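PDB 3OOQ: amidohydrolase from Thermotoga maritima, which probably hydrolyses cyclic amide bonds, perhaps as an allantoinase, though its own substrate is uncertain. Local coordinates for residues His63-Ile66 against Gly67-Glu70; Val309-Leu312 against Glu313-Thr316; Lys328-Asp331 against Leu332-Leu336; Pro340-Leu344 against Gly345-Arg349. One frame throughout, in Å; residues are numbered along the deposited sequence.

Interaction 1 of 4, residues His63-Ile66 against Gly67-Glu70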
# COMPACT_ATOMS: atom_id res chain seq x y z
N HIS F 63 7.93 2.62 -38.97
CA HIS F 63 7.86 2.55 -37.50
C HIS F 63 6.47 2.12 -37.07
O HIS F 63 5.52 2.89 -37.16
CB HIS F 63 8.22 3.91 -36.87
CG HIS F 63 8.36 3.88 -35.38
ND1 HIS F 63 7.28 3.70 -34.53
CD2 HIS F 63 9.45 3.99 -34.58
CE1 HIS F 63 7.69 3.73 -33.28
NE2 HIS F 63 9.00 3.89 -33.28
N SER F 64 6.36 0.89 -36.58
CA SER F 64 5.04 0.32 -36.30
C SER F 64 5.02 -0.60 -35.09
O SER F 64 6.02 -1.25 -34.77
CB SER F 64 4.56 -0.47 -37.52
OG SER F 64 3.17 -0.66 -37.47
N HIS F 65 3.85 -0.70 -34.48
CA HIS F 65 3.65 -1.71 -33.45
C HIS F 65 2.59 -2.75 -33.83
O HIS F 65 2.15 -3.51 -32.99
CB HIS F 65 3.36 -1.05 -32.10
CG HIS F 65 4.27 0.11 -31.80
ND1 HIS F 65 5.62 -0.05 -31.55
CD2 HIS F 65 4.04 1.44 -31.75
CE1 HIS F 65 6.17 1.13 -31.34
NE2 HIS F 65 5.23 2.05 -31.46
N ILE F 66 2.22 -2.81 -35.11
CA ILE F 66 1.30 -3.84 -35.59
C ILE F 66 1.81 -5.22 -35.20
O ILE F 66 3.02 -5.46 -35.19
CB ILE F 66 1.01 -3.73 -37.11
CG1 ILE F 66 -0.22 -4.58 -37.49
CG2 ILE F 66 2.27 -4.13 -37.96
CD1 ILE F 66 -0.96 -4.11 -38.74
N GLY F 67 0.91 -6.12 -34.85
CA GLY F 67 1.29 -7.45 -34.41
C GLY F 67 1.77 -7.50 -32.96
O GLY F 67 1.66 -8.55 -32.32
N LEU F 68 2.30 -6.39 -32.45
CA LEU F 68 2.73 -6.30 -31.04
C LEU F 68 1.60 -5.94 -30.08
O LEU F 68 1.54 -6.43 -28.95
CB LEU F 68 3.86 -5.26 -30.85
CG LEU F 68 5.26 -5.54 -31.37
CD1 LEU F 68 6.20 -4.45 -30.87
CD2 LEU F 68 5.75 -6.87 -30.84
N PHE F 69 0.73 -5.05 -30.54
CA PHE F 69 -0.40 -4.57 -29.78
C PHE F 69 -1.63 -5.09 -30.53
O PHE F 69 -2.18 -4.39 -31.37
CB PHE F 69 -0.33 -3.03 -29.77
CG PHE F 69 -1.29 -2.36 -28.84
CD1 PHE F 69 -2.57 -2.87 -28.61
CD2 PHE F 69 -0.93 -1.16 -28.21
CE1 PHE F 69 -3.47 -2.23 -27.76
CE2 PHE F 69 -1.83 -0.50 -27.36
CZ PHE F 69 -3.10 -1.04 -27.13
N GLU F 70 -2.00 -6.34 -30.27
CA GLU F 70 -3.05 -7.03 -31.04
C GLU F 70 -4.34 -6.23 -31.05
O GLU F 70 -4.71 -5.62 -30.03
CB GLU F 70 -3.31 -8.45 -30.46
CG GLU F 70 -4.31 -9.29 -31.29
CD GLU F 70 -4.72 -10.63 -30.66
OE1 GLU F 70 -4.18 -11.05 -29.61
OE2 GLU F 70 -5.60 -11.29 -31.26
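The carbonyl oxygen of H65 takes two backbone N-H groups. L68 N binds H65 O at 2.9 Å, from above the carbonyl plane. F69 N binds H65 O at 3.2 Å, nearly along the C=O axis. The first bond closes a type II beta turn with I66 and G67 at its corners. G67 has positive phi (79°), and a CB there would clash with I66 O. The turn is the tight part. L68 CB rests 3.3 Å from H65 O, and L68 CD1 lies loosely off the edge of the H65 ring, near its plane. At the first corner of the turn, I66 N makes a weak 3.3 Å bond to S64 OG. The other side is looser. H65 and F69 are partly exposed, and the F69 ring turns outward, with CG anti to N (chi1 -170°); its CB stays 4.1 Å from H65 O. H63 and H65 form the HxH sequence of the amidohydrolase family, which binds metal in many relatives. Here H65 ND1 bonds V118 O and H63 NE2 bonds K151 NZ. The turn leaves the end of strand 54-64, and I66 packs on helix 103-108 and on V115 of strand 112-117.

Interaction 2 of 4, residues Val309-Leu312 against Glu313-Thr316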
# COMPACT_ATOMS: atom_id res chain seq x y z
N VAL F 309 -1.70 3.98 -32.92
CA VAL F 309 -2.13 5.37 -32.73
C VAL F 309 -3.05 5.79 -33.89
O VAL F 309 -4.12 6.37 -33.65
CB VAL F 309 -0.95 6.34 -32.53
CG1 VAL F 309 -1.44 7.78 -32.52
CG2 VAL F 309 -0.18 6.01 -31.22
N ILE F 310 -2.62 5.47 -35.11
CA ILE F 310 -3.46 5.51 -36.31
C ILE F 310 -3.42 4.13 -36.92
O ILE F 310 -2.34 3.57 -37.11
CB ILE F 310 -2.97 6.55 -37.35
CG1 ILE F 310 -2.89 7.96 -36.72
CG2 ILE F 310 -3.85 6.55 -38.62
CD1 ILE F 310 -1.96 8.90 -37.48
N PRO F 311 -4.59 3.55 -37.22
CA PRO F 311 -4.52 2.20 -37.78
C PRO F 311 -3.76 2.21 -39.11
O PRO F 311 -3.93 3.12 -39.91
CB PRO F 311 -5.98 1.80 -37.98
CG PRO F 311 -6.75 2.66 -37.02
CD PRO F 311 -5.98 3.96 -36.92
N LEU F 312 -2.93 1.20 -39.31
CA LEU F 312 -2.12 1.08 -40.49
C LEU F 312 -2.97 1.05 -41.75
O LEU F 312 -2.59 1.63 -42.78
CB LEU F 312 -1.25 -0.17 -40.37
CG LEU F 312 -0.02 -0.29 -41.26
CD1 LEU F 312 0.87 0.95 -41.18
CD2 LEU F 312 0.74 -1.53 -40.86
N GLU F 313 -4.15 0.43 -41.64
CA GLU F 313 -5.10 0.38 -42.75
C GLU F 313 -5.38 1.76 -43.32
O GLU F 313 -5.80 1.88 -44.48
CB GLU F 313 -6.43 -0.29 -42.34
CG GLU F 313 -7.19 0.40 -41.21
CD GLU F 313 -8.37 -0.43 -40.71
OE1 GLU F 313 -9.08 -1.02 -41.58
OE2 GLU F 313 -8.59 -0.48 -39.46
N PHE F 314 -5.14 2.79 -42.51
CA PHE F 314 -5.46 4.16 -42.90
C PHE F 314 -4.25 5.03 -43.29
O PHE F 314 -4.34 6.25 -43.34
CB PHE F 314 -6.30 4.85 -41.82
CG PHE F 314 -7.64 4.18 -41.56
CD1 PHE F 314 -8.49 3.83 -42.61
CD2 PHE F 314 -8.06 3.92 -40.25
CE1 PHE F 314 -9.73 3.21 -42.37
CE2 PHE F 314 -9.30 3.30 -39.99
CZ PHE F 314 -10.14 2.95 -41.04
N ALA F 315 -3.12 4.37 -43.57
CA ALA F 315 -1.92 5.08 -44.01
C ALA F 315 -2.20 6.06 -45.17
O ALA F 315 -1.68 7.20 -45.16
CB ALA F 315 -0.83 4.09 -44.40
N THR F 316 -3.00 5.64 -46.15
CA THR F 316 -3.31 6.51 -47.30
C THR F 316 -4.20 7.67 -46.92
O THR F 316 -4.19 8.71 -47.59
CB THR F 316 -3.93 5.76 -48.51
OG1 THR F 316 -5.18 5.16 -48.14
CG2 THR F 316 -2.97 4.69 -49.01
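L312 O accepts the backbone N of A315 at 2.9 Å, with an N-H...O angle of 158°. The donor stands above the carbonyl plane. A315 CB lies 3.4 Å from the same L312 O. One residue earlier, F314 N bonds P311 O, though the place of F314 N is less sure. These bonds turn the chain through 3-10 residues L312 and E313 into helix 315-321, with F314 at the N-cap. The turn follows strand 301-303 in the amidohydrolase domain, which belongs to the TIM-barrel group of folds. On the side toward a neighbouring subunit P311 and F314 cross obliquely, and P311 CG meets F314 CD2 at 3.7 Å. E313 CG, set between its own N and carbonyl carbon (chi1 60°), sits 3.6 Å above the F314 ring plane, over its centre. E313 CG also lies 3.7 Å from P311 CB. With an alanine in place of F314, P311 CG and E313 CG would probably lose the ring they both rest on, and Y325 of the neighbouring subunit a packing partner. L312 points the other way, onto V112, V115 and A107, and its N bonds H307 ND1. E313 OE2 makes a long, weak ion pair with R278 of that neighbouring subunit.

Interaction 3 of 4, residues Lys328-Asp331 against Leu332-Leu336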
# COMPACT_ATOMS: atom_id res chain seq x y z
N LYS F 328 2.52 17.74 -51.47
CA LYS F 328 2.17 17.36 -52.83
C LYS F 328 2.19 15.85 -53.01
O LYS F 328 3.03 15.16 -52.44
CB LYS F 328 3.10 18.03 -53.84
CG LYS F 328 3.15 19.54 -53.69
CD LYS F 328 4.56 20.06 -53.91
CE LYS F 328 4.69 21.55 -53.53
NZ LYS F 328 6.12 21.97 -53.46
N GLU F 329 1.26 15.36 -53.84
CA GLU F 329 1.03 13.94 -54.06
C GLU F 329 2.30 13.11 -54.30
O GLU F 329 2.49 12.08 -53.66
CB GLU F 329 0.05 13.75 -55.23
CG GLU F 329 -0.12 12.30 -55.64
CD GLU F 329 -0.74 12.14 -57.03
OE1 GLU F 329 -1.55 13.01 -57.42
OE2 GLU F 329 -0.42 11.14 -57.72
N GLU F 330 3.15 13.56 -55.23
CA GLU F 330 4.37 12.86 -55.63
C GLU F 330 5.25 12.59 -54.41
O GLU F 330 5.76 11.48 -54.22
CB GLU F 330 5.14 13.71 -56.67
CG GLU F 330 6.33 13.05 -57.36
CD GLU F 330 7.07 14.00 -58.33
OE1 GLU F 330 8.32 13.94 -58.38
OE2 GLU F 330 6.40 14.80 -59.03
N ASP F 331 5.42 13.61 -53.58
CA ASP F 331 6.21 13.53 -52.34
C ASP F 331 5.58 12.59 -51.29
O ASP F 331 6.26 11.76 -50.65
CB ASP F 331 6.36 14.93 -51.73
CG ASP F 331 7.30 15.83 -52.52
OD1 ASP F 331 8.26 15.31 -53.14
OD2 ASP F 331 7.09 17.06 -52.52
N LEU F 332 4.27 12.75 -51.11
CA LEU F 332 3.52 11.95 -50.16
C LEU F 332 3.56 10.47 -50.52
O LEU F 332 3.56 9.61 -49.64
CB LEU F 332 2.09 12.44 -50.06
CG LEU F 332 1.93 13.82 -49.44
CD1 LEU F 332 0.56 14.39 -49.78
CD2 LEU F 332 2.13 13.75 -47.90
N LEU F 333 3.60 10.17 -51.82
CA LEU F 333 3.77 8.78 -52.24
C LEU F 333 5.16 8.25 -51.89
O LEU F 333 5.28 7.14 -51.36
CB LEU F 333 3.46 8.62 -53.74
CG LEU F 333 1.99 8.77 -54.07
CD1 LEU F 333 1.78 8.90 -55.62
CD2 LEU F 333 1.25 7.57 -53.51
N LYS F 334 6.19 9.06 -52.15
CA LYS F 334 7.58 8.69 -51.84
C LYS F 334 7.80 8.44 -50.34
O LYS F 334 8.51 7.50 -49.96
CB LYS F 334 8.58 9.76 -52.31
CG LYS F 334 8.66 9.98 -53.80
CD LYS F 334 9.77 10.97 -54.17
CE LYS F 334 9.80 11.20 -55.70
NZ LYS F 334 11.07 11.83 -56.18
N ILE F 335 7.21 9.28 -49.49
CA ILE F 335 7.40 9.11 -48.04
C ILE F 335 6.65 7.89 -47.48
O ILE F 335 6.79 7.54 -46.29
CB ILE F 335 7.09 10.39 -47.24
CG1 ILE F 335 5.59 10.71 -47.24
CG2 ILE F 335 7.91 11.54 -47.76
CD1 ILE F 335 5.22 11.92 -46.34
N LEU F 336 5.84 7.27 -48.34
CA LEU F 336 5.16 6.02 -48.01
C LEU F 336 5.84 4.79 -48.59
O LEU F 336 5.47 3.65 -48.24
CB LEU F 336 3.71 6.07 -48.47
CG LEU F 336 2.78 7.05 -47.74
CD1 LEU F 336 1.41 7.06 -48.45
CD2 LEU F 336 2.64 6.69 -46.25
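E329 and L333 lie side by side on the short helix 329-334, pointing the same way. L333 CD1 is 3.8 Å from E329 OE2 and 3.9 Å from E329 CG. One residue on, E330 and K334 run alongside each other in the same manner. Their charged ends, E330 OE1 and K334 NZ, are 4.1 Å apart, beyond a salt bridge, though the opposite charges probably attract. The K334 chain is extended beyond CG, which carries NZ out to that level. The alpha-helical backbone sets these i to i+4 pairs. L333 N bonds E329 O at 2.9 Å, and K334 N bonds E330 O at 3.2 Å, tilted from the carbonyl plane. L332 N binds K328 O, the carbonyl of the N-cap residue, in the carbonyl plane. I335 N bonds D331 O at 2.9 Å. Further out, H367 NE2 and E329 OE2 share a hydrogen bond that probably steadies this carboxylate from outside the helix. R20 is a long, weak partner of E330. L332 and I335 face I291 of helix 290-297, while L333 packs on F56 of strand 54-64. At the far end L333 O accepts L336 N at 3.1 Å and also bonds T337 OG1.

Interaction 4 of 4, residues Pro340-Leu344 against Gly345-Arg349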
# COMPACT_ATOMS: atom_id res chain seq x y z
N PRO F 340 10.89 5.55 -46.79
CA PRO F 340 10.99 4.57 -45.70
C PRO F 340 11.90 3.40 -46.08
O PRO F 340 12.75 3.03 -45.28
CB PRO F 340 9.54 4.08 -45.50
CG PRO F 340 8.75 4.63 -46.66
CD PRO F 340 9.49 5.86 -47.12
N ALA F 341 11.75 2.85 -47.29
CA ALA F 341 12.69 1.81 -47.76
C ALA F 341 14.16 2.22 -47.54
O ALA F 341 14.99 1.43 -47.06
CB ALA F 341 12.45 1.49 -49.24
N LYS F 342 14.47 3.45 -47.91
CA LYS F 342 15.84 3.95 -47.88
C LYS F 342 16.30 4.11 -46.41
O LYS F 342 17.39 3.69 -46.05
CB LYS F 342 15.93 5.26 -48.69
CG LYS F 342 17.19 6.10 -48.54
CD LYS F 342 18.22 5.76 -49.60
CE LYS F 342 19.51 6.57 -49.45
NZ LYS F 342 19.43 7.82 -50.27
N ILE F 343 15.44 4.68 -45.56
CA ILE F 343 15.72 4.81 -44.12
C ILE F 343 15.98 3.45 -43.47
O ILE F 343 16.82 3.33 -42.57
CB ILE F 343 14.59 5.60 -43.40
CG1 ILE F 343 14.60 7.06 -43.89
CG2 ILE F 343 14.75 5.51 -41.87
CD1 ILE F 343 13.35 7.87 -43.58
N LEU F 344 15.32 2.42 -43.99
CA LEU F 344 15.50 1.05 -43.50
C LEU F 344 16.69 0.30 -44.10
O LEU F 344 16.96 -0.84 -43.71
CB LEU F 344 14.20 0.25 -43.70
CG LEU F 344 12.95 0.78 -42.97
CD1 LEU F 344 11.64 0.04 -43.38
CD2 LEU F 344 13.14 0.71 -41.47
N GLY F 345 17.40 0.92 -45.05
CA GLY F 345 18.52 0.26 -45.75
C GLY F 345 18.07 -0.79 -46.75
O GLY F 345 18.82 -1.72 -47.06
N LEU F 346 16.87 -0.63 -47.31
CA LEU F 346 16.23 -1.67 -48.11
C LEU F 346 15.65 -1.17 -49.45
O LEU F 346 14.83 -1.86 -50.07
CB LEU F 346 15.11 -2.34 -47.28
CG LEU F 346 15.58 -3.21 -46.10
CD1 LEU F 346 14.40 -3.55 -45.19
CD2 LEU F 346 16.31 -4.47 -46.57
N GLU F 347 16.08 0.01 -49.91
CA GLU F 347 15.60 0.56 -51.18
C GLU F 347 16.05 -0.25 -52.42
O GLU F 347 15.58 -0.01 -53.52
CB GLU F 347 15.97 2.04 -51.34
CG GLU F 347 17.43 2.30 -51.76
CD GLU F 347 18.40 2.31 -50.58
OE1 GLU F 347 18.10 1.71 -49.51
OE2 GLU F 347 19.48 2.94 -50.72
N ASP F 348 16.96 -1.21 -52.23
CA ASP F 348 17.31 -2.15 -53.30
C ASP F 348 16.24 -3.24 -53.42
O ASP F 348 16.21 -3.97 -54.41
CB ASP F 348 18.69 -2.79 -53.04
CG ASP F 348 18.76 -3.50 -51.69
OD1 ASP F 348 19.31 -4.60 -51.61
OD2 ASP F 348 18.24 -2.95 -50.70
N ARG F 349 15.36 -3.34 -52.43
CA ARG F 349 14.40 -4.45 -52.36
C ARG F 349 12.93 -4.05 -52.47
O ARG F 349 12.15 -4.71 -53.17
CB ARG F 349 14.63 -5.26 -51.09
CG ARG F 349 15.85 -6.18 -51.21
CD ARG F 349 15.92 -7.09 -50.01
NE ARG F 349 14.79 -8.02 -49.98
CZ ARG F 349 14.67 -9.00 -49.10
NH1 ARG F 349 15.61 -9.19 -48.18
NH2 ARG F 349 13.61 -9.81 -49.15
O HOH W 1 19.82 3.18 -47.53
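A Schellman motif closes helix 338-343. Its two bonds run back into the last turn. L346 N bonds A341 O at 2.8 Å, tilted from the carbonyl plane, and G345 N bonds K342 O at 2.9 Å, from above the K342 carbonyl plane. G345 has positive phi (73°), where a CB would clash with L344 O. The apolar side of the motif joins L344 CB to L346 CD1 at 4.1 Å. Both leucines pack on V131 of strand 125-133. A341 CB packs on E347 CA, bringing the chain after the motif back onto the helix. There K342 and E347 cross at a slant. E347 CG sits between its own N and carbonyl carbon (chi1 79°), and a bend at chi2 (-84°) lays the carboxylate against K342. E347 OE2 touches K342 CD at 3.3 Å. A water hydrogen-bonds to both K342 O, at 2.9 Å, and E347 OE1, at 3.0 Å. An alanine in place of E347 takes away the carboxylate lying along K342 CD and would probably cost that water one of its partners. A glycerol, probably from crystallisation, lies about 4 Å from the E347 side chain. K342 NZ is 4.9 Å from E347 OE2, too far for a salt bridge. The carboxylate thus lies against the lysine's aliphatic part, its polar link to the helix end runs through water, and the amino group probably adds a mild pull.

How the interactions relate
Interactions 1 and 2 are buried, and they touch: I66 CD1 meets L312 CD2 at 3.7 Å. Both are turns close to strand 112-117 and helix 103-108. Interactions 3 and 4 are partly buried and sit on consecutive helices, 329-334 and 338-343. They meet where I335 O comes 3.3 Å from P340 CD. Strand 54-64 is common ground, since it carries the start of interaction 1 and is packed on by side chains of the other three. The two turns rely on backbone bonds and apolar side chains. The two helical contacts add loosely paired opposite charges toward solvent. Interaction 2 has the closer ties to another subunit, while interactions 3 and 4 touch none.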